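Local coordinates for protein isocitrate dehydrogenase [NAD] subunit 1, mitochondrial (Saccharomyces cerevisiae, PDB 3BLX) that is a subunit of the allosteric octamer that oxidatively decarboxylates isocitrate to 2-oxoglutarate with NAD+ in the citric acid cycle, and also binds leaders of mitochondrial mRNAs, at residues 120-125 with 224-230; 292-296 with 311-315; 315-321 with 341-345. Residues are numbered along the deposited sequence.

Contact 1: 120-125 with 224-230; sequences IPDIDL and VAKPHQF
Two connections leading into neighbouring parallel strands, 124-130 and 232-235 in the central sheet of the isocitrate/isopropylmalate dehydrogenase fold, run side by side here. Residues 120-123 are extended except at Asp122, whose left-handed backbone (phi/psi 54/61) kinks the chain before the strand. Opposite, helix 216-225 ends, Lys226 leaves helical angles, and 227-229 makes a 3-10 turn. The CA atoms pair Ile123 with His228 and Leu125 with Phe230, both at 6.4 Å. His228 (chi1 m) reaches across, its NE2 donating to Pro121 O at 2.8 Å, with Asp122 O 3.0 Å from the same NE2; both carbonyls lie at the ring edge. Among apolar side chains, Ile120 (m, t) sets CD1 4.0 Å from Pro227 CD, Ile123 CG1 meets Pro227 CB at 4.2 Å, and Leu125 CD2 meets Phe230 CB at 4.4 Å. Methyls also make van der Waals contacts on backbone carbonyls, Ile120 CD1 on Val224 O (3.5 Å) and Leu125 CD2 on Pro227 O (3.9 Å). Helix 237-251 packs on Ile123 and Pro227; Val224 O accepts a hydrogen bond from Tyr126 of the neighbouring subunit 2. The chemistry implies a greasy seam at Pro227, closed at the exposed edge by the hydrogen bond from His228 to Pro121.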
loop_
_atom_site.group_PDB
_atom_site.type_symbol
_atom_site.label_atom_id
_atom_site.label_comp_id
_atom_site.label_asym_id
_atom_site.label_seq_id
_atom_site.Cartn_x
_atom_site.Cartn_y
_atom_site.Cartn_z
ATOM N N ILE E 120 35.894 30.469 -24.141
ATOM C CA ILE E 120 34.860 31.374 -23.649
ATOM C C ILE E 120 34.860 31.395 -22.138
ATOM O O ILE E 120 34.704 30.364 -21.492
ATOM C CB ILE E 120 33.474 30.980 -24.148
ATOM C CG1 ILE E 120 33.493 30.910 -25.670
ATOM C CG2 ILE E 120 32.425 31.977 -23.638
ATOM C CD1 ILE E 120 32.169 30.619 -26.291
ATOM N N PRO E 121 35.042 32.581 -21.568
ATOM C CA PRO E 121 35.251 32.754 -20.129
ATOM C C PRO E 121 33.941 32.839 -19.336
ATOM O O PRO E 121 32.882 33.115 -19.912
ATOM C CB PRO E 121 35.976 34.110 -20.047
ATOM C CG PRO E 121 36.094 34.615 -21.485
ATOM C CD PRO E 121 35.121 33.855 -22.295
ATOM N N ASP E 122 34.037 32.603 -18.027
ATOM C CA ASP E 122 32.960 32.896 -17.074
ATOM C C ASP E 122 31.626 32.263 -17.441
ATOM O O ASP E 122 30.627 32.954 -17.673
ATOM C CB ASP E 122 32.824 34.406 -16.883
ATOM C CG ASP E 122 34.063 35.015 -16.241
ATOM O OD1 ASP E 122 34.374 34.651 -15.082
ATOM O OD2 ASP E 122 34.734 35.841 -16.904
ATOM N N ILE E 123 31.625 30.938 -17.496
ATOM C CA ILE E 123 30.414 30.210 -17.810
ATOM C C ILE E 123 29.776 29.743 -16.514
ATOM O O ILE E 123 30.475 29.386 -15.543
ATOM C CB ILE E 123 30.711 29.035 -18.743
ATOM C CG1 ILE E 123 30.964 29.570 -20.155
ATOM C CG2 ILE E 123 29.556 28.046 -18.769
ATOM C CD1 ILE E 123 31.563 28.568 -21.072
ATOM N N ASP E 124 28.448 29.785 -16.477
ATOM C CA ASP E 124 27.720 29.273 -15.320
ATOM C C ASP E 124 26.346 28.710 -15.670
ATOM O O ASP E 124 25.307 29.335 -15.400
ATOM C CB ASP E 124 27.593 30.334 -14.224
ATOM C CG ASP E 124 27.140 29.732 -12.901
ATOM O OD1 ASP E 124 26.898 28.497 -12.865
ATOM O OD2 ASP E 124 27.037 30.484 -11.905
ATOM N N LEU E 125 26.337 27.520 -16.256
ATOM C CA LEU E 125 25.055 26.894 -16.528
ATOM C C LEU E 125 24.869 25.561 -15.822
ATOM O O LEU E 125 25.836 24.894 -15.453
ATOM C CB LEU E 125 24.769 26.808 -18.024
ATOM C CG LEU E 125 25.805 26.209 -18.946
ATOM C CD1 LEU E 125 25.568 24.728 -19.077
ATOM C CD2 LEU E 125 25.600 26.877 -20.279
ATOM N N VAL E 224 27.308 26.806 -27.934
ATOM C CA VAL E 224 28.715 26.901 -28.291
ATOM C C VAL E 224 29.104 28.323 -28.675
ATOM O O VAL E 224 30.272 28.689 -28.549
ATOM C CB VAL E 224 29.119 25.922 -29.419
ATOM C CG1 VAL E 224 28.883 24.493 -28.987
ATOM C CG2 VAL E 224 28.367 26.215 -30.712
ATOM N N ALA E 225 28.124 29.120 -29.121
ATOM C CA ALA E 225 28.383 30.489 -29.582
ATOM C C ALA E 225 28.159 31.560 -28.507
ATOM O O ALA E 225 28.965 32.474 -28.385
ATOM C CB ALA E 225 27.572 30.805 -30.837
ATOM N N LYS E 226 27.074 31.459 -27.740
ATOM C CA LYS E 226 26.769 32.460 -26.707
ATOM C C LYS E 226 26.161 31.823 -25.453
ATOM O O LYS E 226 24.998 32.068 -25.116
ATOM C CB LYS E 226 25.838 33.562 -27.243
ATOM C CG LYS E 226 26.068 33.982 -28.707
ATOM C CD LYS E 226 25.113 35.125 -29.131
ATOM C CE LYS E 226 24.597 34.960 -30.578
ATOM N NZ LYS E 226 25.671 34.680 -31.593
ATOM N N PRO E 227 26.963 31.025 -24.749
ATOM C CA PRO E 227 26.572 30.273 -23.555
ATOM C C PRO E 227 26.022 31.144 -22.443
ATOM O O PRO E 227 25.382 30.603 -21.538
ATOM C CB PRO E 227 27.895 29.684 -23.073
ATOM C CG PRO E 227 28.775 29.673 -24.240
ATOM C CD PRO E 227 28.385 30.843 -25.074
ATOM N N HIS E 228 26.277 32.453 -22.477
ATOM C CA HIS E 228 25.961 33.294 -21.310
ATOM C C HIS E 228 24.468 33.574 -21.141
ATOM O O HIS E 228 23.990 33.909 -20.041
ATOM C CB HIS E 228 26.759 34.605 -21.336
ATOM C CG HIS E 228 28.233 34.407 -21.177
ATOM N ND1 HIS E 228 29.110 34.487 -22.235
ATOM C CD2 HIS E 228 28.985 34.115 -20.088
ATOM C CE1 HIS E 228 30.342 34.259 -21.807
ATOM N NE2 HIS E 228 30.295 34.033 -20.506
ATOM N N GLN E 229 23.739 33.398 -22.237
ATOM C CA GLN E 229 22.320 33.667 -22.242
ATOM C C GLN E 229 21.535 32.629 -21.444
ATOM O O GLN E 229 20.388 32.873 -21.068
ATOM C CB GLN E 229 21.826 33.753 -23.690
ATOM C CG GLN E 229 21.521 32.437 -24.297
ATOM C CD GLN E 229 21.350 32.532 -25.789
ATOM O OE1 GLN E 229 22.331 32.588 -26.537
ATOM N NE2 GLN E 229 20.096 32.539 -26.241
ATOM N N PHE E 230 22.162 31.484 -21.164
ATOM C CA PHE E 230 21.487 30.377 -20.476
ATOM C C PHE E 230 21.779 30.358 -19.006
ATOM O O PHE E 230 22.834 30.819 -18.560
ATOM C CB PHE E 230 21.855 29.024 -21.087
ATOM C CG PHE E 230 21.455 28.896 -22.531
ATOM C CD1 PHE E 230 22.411 28.701 -23.518
ATOM C CD2 PHE E 230 20.132 29.035 -22.907
ATOM C CE1 PHE E 230 22.056 28.607 -24.855
ATOM C CE2 PHE E 230 19.766 28.949 -24.252
ATOM C CZ PHE E 230 20.733 28.730 -25.225
#

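Contact 2: 292-296 with 311-315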
loop_
_atom_site.group_PDB
_atom_site.type_symbol
_atom_site.label_atom_id
_atom_site.label_comp_id
_atom_site.label_asym_id
_atom_site.label_seq_id
_atom_site.Cartn_x
_atom_site.Cartn_y
_atom_site.Cartn_z
ATOM N N ILE E 292 35.664 15.392 -6.483
ATOM C CA ILE E 292 35.744 16.168 -5.272
ATOM C C ILE E 292 34.592 17.178 -5.155
ATOM O O ILE E 292 33.960 17.297 -4.101
ATOM C CB ILE E 292 37.095 16.909 -5.176
ATOM C CG1 ILE E 292 38.262 15.915 -5.300
ATOM C CG2 ILE E 292 37.186 17.683 -3.852
ATOM C CD1 ILE E 292 39.656 16.561 -5.366
ATOM N N LEU E 293 34.341 17.918 -6.229
ATOM C CA LEU E 293 33.261 18.884 -6.247
ATOM C C LEU E 293 31.888 18.215 -6.077
ATOM O O LEU E 293 30.991 18.752 -5.428
ATOM C CB LEU E 293 33.304 19.705 -7.535
ATOM C CG LEU E 293 34.517 20.627 -7.607
ATOM C CD1 LEU E 293 34.471 21.507 -8.839
ATOM C CD2 LEU E 293 34.586 21.469 -6.352
ATOM N N SER E 294 31.722 17.043 -6.669
ATOM C CA SER E 294 30.498 16.298 -6.487
ATOM C C SER E 294 30.414 15.921 -5.023
ATOM O O SER E 294 29.348 15.943 -4.435
ATOM C CB SER E 294 30.507 15.036 -7.355
ATOM O OG SER E 294 30.412 15.385 -8.721
ATOM N N SER E 295 31.567 15.599 -4.462
ATOM C CA SER E 295 31.709 15.275 -3.056
ATOM C C SER E 295 31.170 16.387 -2.183
ATOM O O SER E 295 30.610 16.123 -1.117
ATOM C CB SER E 295 33.195 15.086 -2.722
ATOM O OG SER E 295 33.354 14.298 -1.588
ATOM N N THR E 296 31.376 17.635 -2.606
ATOM C CA THR E 296 30.943 18.753 -1.798
ATOM C C THR E 296 29.450 18.998 -1.955
ATOM O O THR E 296 28.801 19.403 -0.999
ATOM C CB THR E 296 31.771 20.029 -2.043
ATOM O OG1 THR E 296 31.391 20.633 -3.276
ATOM C CG2 THR E 296 33.236 19.693 -2.062
ATOM N N ILE E 311 36.532 22.717 1.552
ATOM C CA ILE E 311 37.045 21.834 0.517
ATOM C C ILE E 311 36.922 22.470 -0.849
ATOM O O ILE E 311 37.802 22.331 -1.695
ATOM C CB ILE E 311 36.321 20.512 0.495
ATOM C CG1 ILE E 311 36.677 19.721 1.752
ATOM C CG2 ILE E 311 36.686 19.756 -0.771
ATOM C CD1 ILE E 311 35.902 18.438 1.888
ATOM N N SER E 312 35.832 23.194 -1.053
ATOM C CA SER E 312 35.615 23.866 -2.319
ATOM C C SER E 312 36.615 25.006 -2.552
ATOM O O SER E 312 37.106 25.196 -3.663
ATOM C CB SER E 312 34.181 24.388 -2.403
ATOM O OG SER E 312 33.883 24.874 -3.710
ATOM N N LYS E 313 36.900 25.776 -1.508
ATOM C CA LYS E 313 37.855 26.878 -1.614
ATOM C C LYS E 313 39.263 26.328 -1.874
ATOM O O LYS E 313 39.982 26.797 -2.749
ATOM C CB LYS E 313 37.832 27.728 -0.346
ATOM C CG LYS E 313 38.573 29.046 -0.462
ATOM C CD LYS E 313 38.496 29.840 0.836
ATOM C CE LYS E 313 39.132 31.209 0.679
ATOM N NZ LYS E 313 38.971 32.029 1.914
ATOM N N ALA E 314 39.638 25.308 -1.124
ATOM C CA ALA E 314 40.895 24.618 -1.369
ATOM C C ALA E 314 41.116 24.194 -2.835
ATOM O O ALA E 314 42.181 24.440 -3.385
ATOM C CB ALA E 314 41.046 23.411 -0.409
ATOM N N VAL E 315 40.137 23.558 -3.475
ATOM C CA VAL E 315 40.403 23.079 -4.822
ATOM C C VAL E 315 40.374 24.225 -5.827
ATOM O O VAL E 315 41.137 24.207 -6.785
ATOM C CB VAL E 315 39.530 21.858 -5.292
ATOM C CG1 VAL E 315 38.916 21.128 -4.128
ATOM C CG2 VAL E 315 38.483 22.269 -6.299
#
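The two segments run nearly antiparallel, their axes 10.0 Å apart at closest approach with 157° between directions (signed crossing angle -157°); Leu293 and Ser312 are the nearest CA pair at 6.8 Å. They are the facing parts of a helical hairpin, helices 289-302 and 306-320 joined by a short turn, in the family's large domain. Apolar side chains meet between them. Ile292 CG2 touches both Ile311 CG2 (3.7 Å) and Val315 CG1 (3.9 Å), residues one turn apart on the opposing helix. Leu293, pointing sideways at CB, reaches over with CD2 to Val315 CG2 at 4.0 Å and lies 4.4 Å from Ser312 OG. Ile292 also packs on helix 27-42, and both Ile292 and Val315 touch Ile342 of helix 335-347, so the hairpin is enclosed on further sides. Thr296, in the p rotamer, hides its polarity: OG1 donates to Leu293 O of its own helix at 2.9 Å, leaving the methyl CG2 to pack on Ile311 CG2 at 3.7 Å.

Contact 3: 315-321 with 341-345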
loop_
_atom_site.group_PDB
_atom_site.type_symbol
_atom_site.label_atom_id
_atom_site.label_comp_id
_atom_site.label_asym_id
_atom_site.label_seq_id
_atom_site.Cartn_x
_atom_site.Cartn_y
_atom_site.Cartn_z
ATOM N N VAL E 315 40.137 23.558 -3.475
ATOM C CA VAL E 315 40.403 23.079 -4.822
ATOM C C VAL E 315 40.374 24.225 -5.827
ATOM O O VAL E 315 41.137 24.207 -6.785
ATOM C CB VAL E 315 39.530 21.858 -5.292
ATOM C CG1 VAL E 315 38.916 21.128 -4.128
ATOM C CG2 VAL E 315 38.483 22.269 -6.299
ATOM N N HIS E 316 39.528 25.226 -5.604
ATOM C CA HIS E 316 39.492 26.373 -6.501
ATOM C C HIS E 316 40.802 27.154 -6.452
ATOM O O HIS E 316 41.289 27.640 -7.473
ATOM C CB HIS E 316 38.327 27.290 -6.155
ATOM C CG HIS E 316 36.993 26.718 -6.507
ATOM N ND1 HIS E 316 36.703 26.228 -7.761
ATOM C CD2 HIS E 316 35.869 26.553 -5.770
ATOM C CE1 HIS E 316 35.460 25.789 -7.784
ATOM N NE2 HIS E 316 34.931 25.972 -6.587
ATOM N N GLU E 317 41.359 27.254 -5.247
ATOM C CA GLU E 317 42.608 27.954 -4.995
ATOM C C GLU E 317 43.749 27.171 -5.617
ATOM O O GLU E 317 44.583 27.734 -6.326
ATOM C CB GLU E 317 42.829 28.083 -3.488
ATOM C CG GLU E 317 43.792 29.173 -3.043
ATOM C CD GLU E 317 43.750 29.392 -1.535
ATOM O OE1 GLU E 317 42.658 29.716 -1.005
ATOM O OE2 GLU E 317 44.806 29.238 -0.881
ATOM N N THR E 318 43.780 25.866 -5.360
ATOM C CA THR E 318 44.815 25.021 -5.935
ATOM C C THR E 318 44.859 25.071 -7.470
ATOM O O THR E 318 45.934 25.102 -8.058
ATOM C CB THR E 318 44.682 23.580 -5.488
ATOM O OG1 THR E 318 44.833 23.507 -4.067
ATOM C CG2 THR E 318 45.739 22.708 -6.160
ATOM N N ILE E 319 43.705 25.076 -8.126
ATOM C CA ILE E 319 43.718 25.087 -9.583
ATOM C C ILE E 319 43.945 26.513 -10.125
ATOM O O ILE E 319 44.447 26.695 -11.242
ATOM C CB ILE E 319 42.475 24.346 -10.276
ATOM C CG1 ILE E 319 41.413 25.329 -10.732
ATOM C CG2 ILE E 319 41.884 23.217 -9.444
ATOM C CD1 ILE E 319 41.604 25.730 -12.175
ATOM N N ALA E 320 43.603 27.525 -9.332
ATOM C CA ALA E 320 43.861 28.916 -9.727
ATOM C C ALA E 320 45.361 29.240 -9.897
ATOM O O ALA E 320 45.752 29.944 -10.832
ATOM C CB ALA E 320 43.224 29.869 -8.751
ATOM N N GLU E 321 46.188 28.736 -8.984
ATOM C CA GLU E 321 47.640 28.802 -9.123
ATOM C C GLU E 321 48.126 27.597 -9.913
ATOM O O GLU E 321 48.078 26.468 -9.421
ATOM C CB GLU E 321 48.291 28.770 -7.739
ATOM C CG GLU E 321 47.588 29.628 -6.700
ATOM C CD GLU E 321 47.842 29.153 -5.278
ATOM O OE1 GLU E 321 48.483 28.076 -5.103
ATOM O OE2 GLU E 321 47.390 29.866 -4.346
ATOM N N GLU E 341 48.339 18.747 -2.399
ATOM C CA GLU E 341 48.334 20.196 -2.415
ATOM C C GLU E 341 47.045 20.749 -1.816
ATOM O O GLU E 341 47.059 21.743 -1.090
ATOM C CB GLU E 341 48.493 20.732 -3.847
ATOM C CG GLU E 341 49.585 21.819 -4.049
ATOM C CD GLU E 341 49.477 23.054 -3.132
ATOM O OE1 GLU E 341 48.907 24.077 -3.576
ATOM O OE2 GLU E 341 49.993 23.017 -1.988
ATOM N N ILE E 342 45.925 20.113 -2.131
ATOM C CA ILE E 342 44.636 20.536 -1.596
ATOM C C ILE E 342 44.589 20.327 -0.089
ATOM O O ILE E 342 44.231 21.230 0.648
ATOM C CB ILE E 342 43.467 19.792 -2.276
ATOM C CG1 ILE E 342 43.254 20.321 -3.700
ATOM C CG2 ILE E 342 42.178 19.956 -1.487
ATOM C CD1 ILE E 342 42.439 19.379 -4.571
ATOM N N ILE E 343 44.962 19.132 0.361
ATOM C CA ILE E 343 45.025 18.821 1.771
ATOM C C ILE E 343 45.949 19.796 2.495
ATOM O O ILE E 343 45.700 20.158 3.650
ATOM C CB ILE E 343 45.535 17.401 1.984
ATOM C CG1 ILE E 343 44.516 16.406 1.435
ATOM C CG2 ILE E 343 45.793 17.143 3.467
ATOM C CD1 ILE E 343 44.976 14.967 1.523
ATOM N N ASN E 344 47.008 20.225 1.808
ATOM C CA ASN E 344 47.975 21.154 2.373
ATOM C C ASN E 344 47.384 22.545 2.632
ATOM O O ASN E 344 47.646 23.148 3.672
ATOM C CB ASN E 344 49.222 21.241 1.481
ATOM C CG ASN E 344 50.279 22.185 2.034
ATOM O OD1 ASN E 344 50.846 21.922 3.090
ATOM N ND2 ASN E 344 50.550 23.291 1.316
ATOM N N LYS E 345 46.594 23.058 1.696
ATOM C CA LYS E 345 45.950 24.365 1.893
ATOM C C LYS E 345 44.870 24.263 2.944
ATOM O O LYS E 345 44.438 25.273 3.491
ATOM C CB LYS E 345 45.331 24.910 0.598
ATOM C CG LYS E 345 46.098 24.508 -0.626
ATOM C CD LYS E 345 45.940 25.525 -1.735
ATOM C CE LYS E 345 46.859 26.712 -1.505
ATOM N NZ LYS E 345 46.907 27.580 -2.697
#
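One lysine held by two glutamates, one in the last turn of helix 306-320 and one just past its end, is the striking feature. Lys345 NZ lies 3.2 Å from Glu317 OE2 and 2.9 Å from each of Glu321 OE1 and OE2, forming a salt-bridge network whose individual hydrogen bonds, to Glu317 OE2 and Glu321 OE1, are weak. The two acids are one turn apart, and Glu321 N still bonds to Glu317 O at 3.3 Å. The lysine chain bends at chi3 (80°, p), and its CD passes 3.3 Å from Thr318 OG1. That hydroxyl is engaged in its own helix by Ala314 O, so its meeting with Lys345 is van der Waals. A third acid, Glu341, stands close by: its OE1 lies 4.3 Å from Glu321 OE1 and 4.1 Å from Lys345 NZ, which softens the like charges, while its OE2 accepts a weak hydrogen bond from Asn344 ND2 at 3.4 Å.

Beneath the charges the contact turns largely apolar. Val315 CB meets Ile342 CD1 at 3.9 Å, Thr318 CG2 meets Glu341 CB at 4.1 Å, and Thr318 OG1 makes van der Waals contact with Ile342 CG1 at 3.6 Å. Val315 and Ile342 form the closest CA pair, 5.9 Å apart, and Ile342 also touches helices 27-42 and 289-302. The segment axes approach to 9.2 Å at 121°. By this oblique helix-helix crossing, buried below and salt-bridged above, the C-terminal helix 335-347 packs on the helical layer of the large domain in the isocitrate and isopropylmalate dehydrogenase fold.

How the contacts relate
Contacts 2 and 3 belong to one helical layer: both use helix 306-320, share Val315, and have centres 10 Å apart. They touch directly, with Ile292 CD1 4.0 Å from Ile342 CD1 and Ala314 CB 3.8 Å from Ile342 CG2. Contact 2 is the buried member, apolar between its helices, whereas contact 3 grades from that same interior to a charged surface. Contact 1 stands apart, its centre 22 Å and 25 Å from the other two; it joins the lead-in to strand 124-130 with the end of helix 216-225 and the turn that follows, and borders subunit 2. Partly buried like contact 3, it settles its polar edge with a histidine on backbone, not ion pairs.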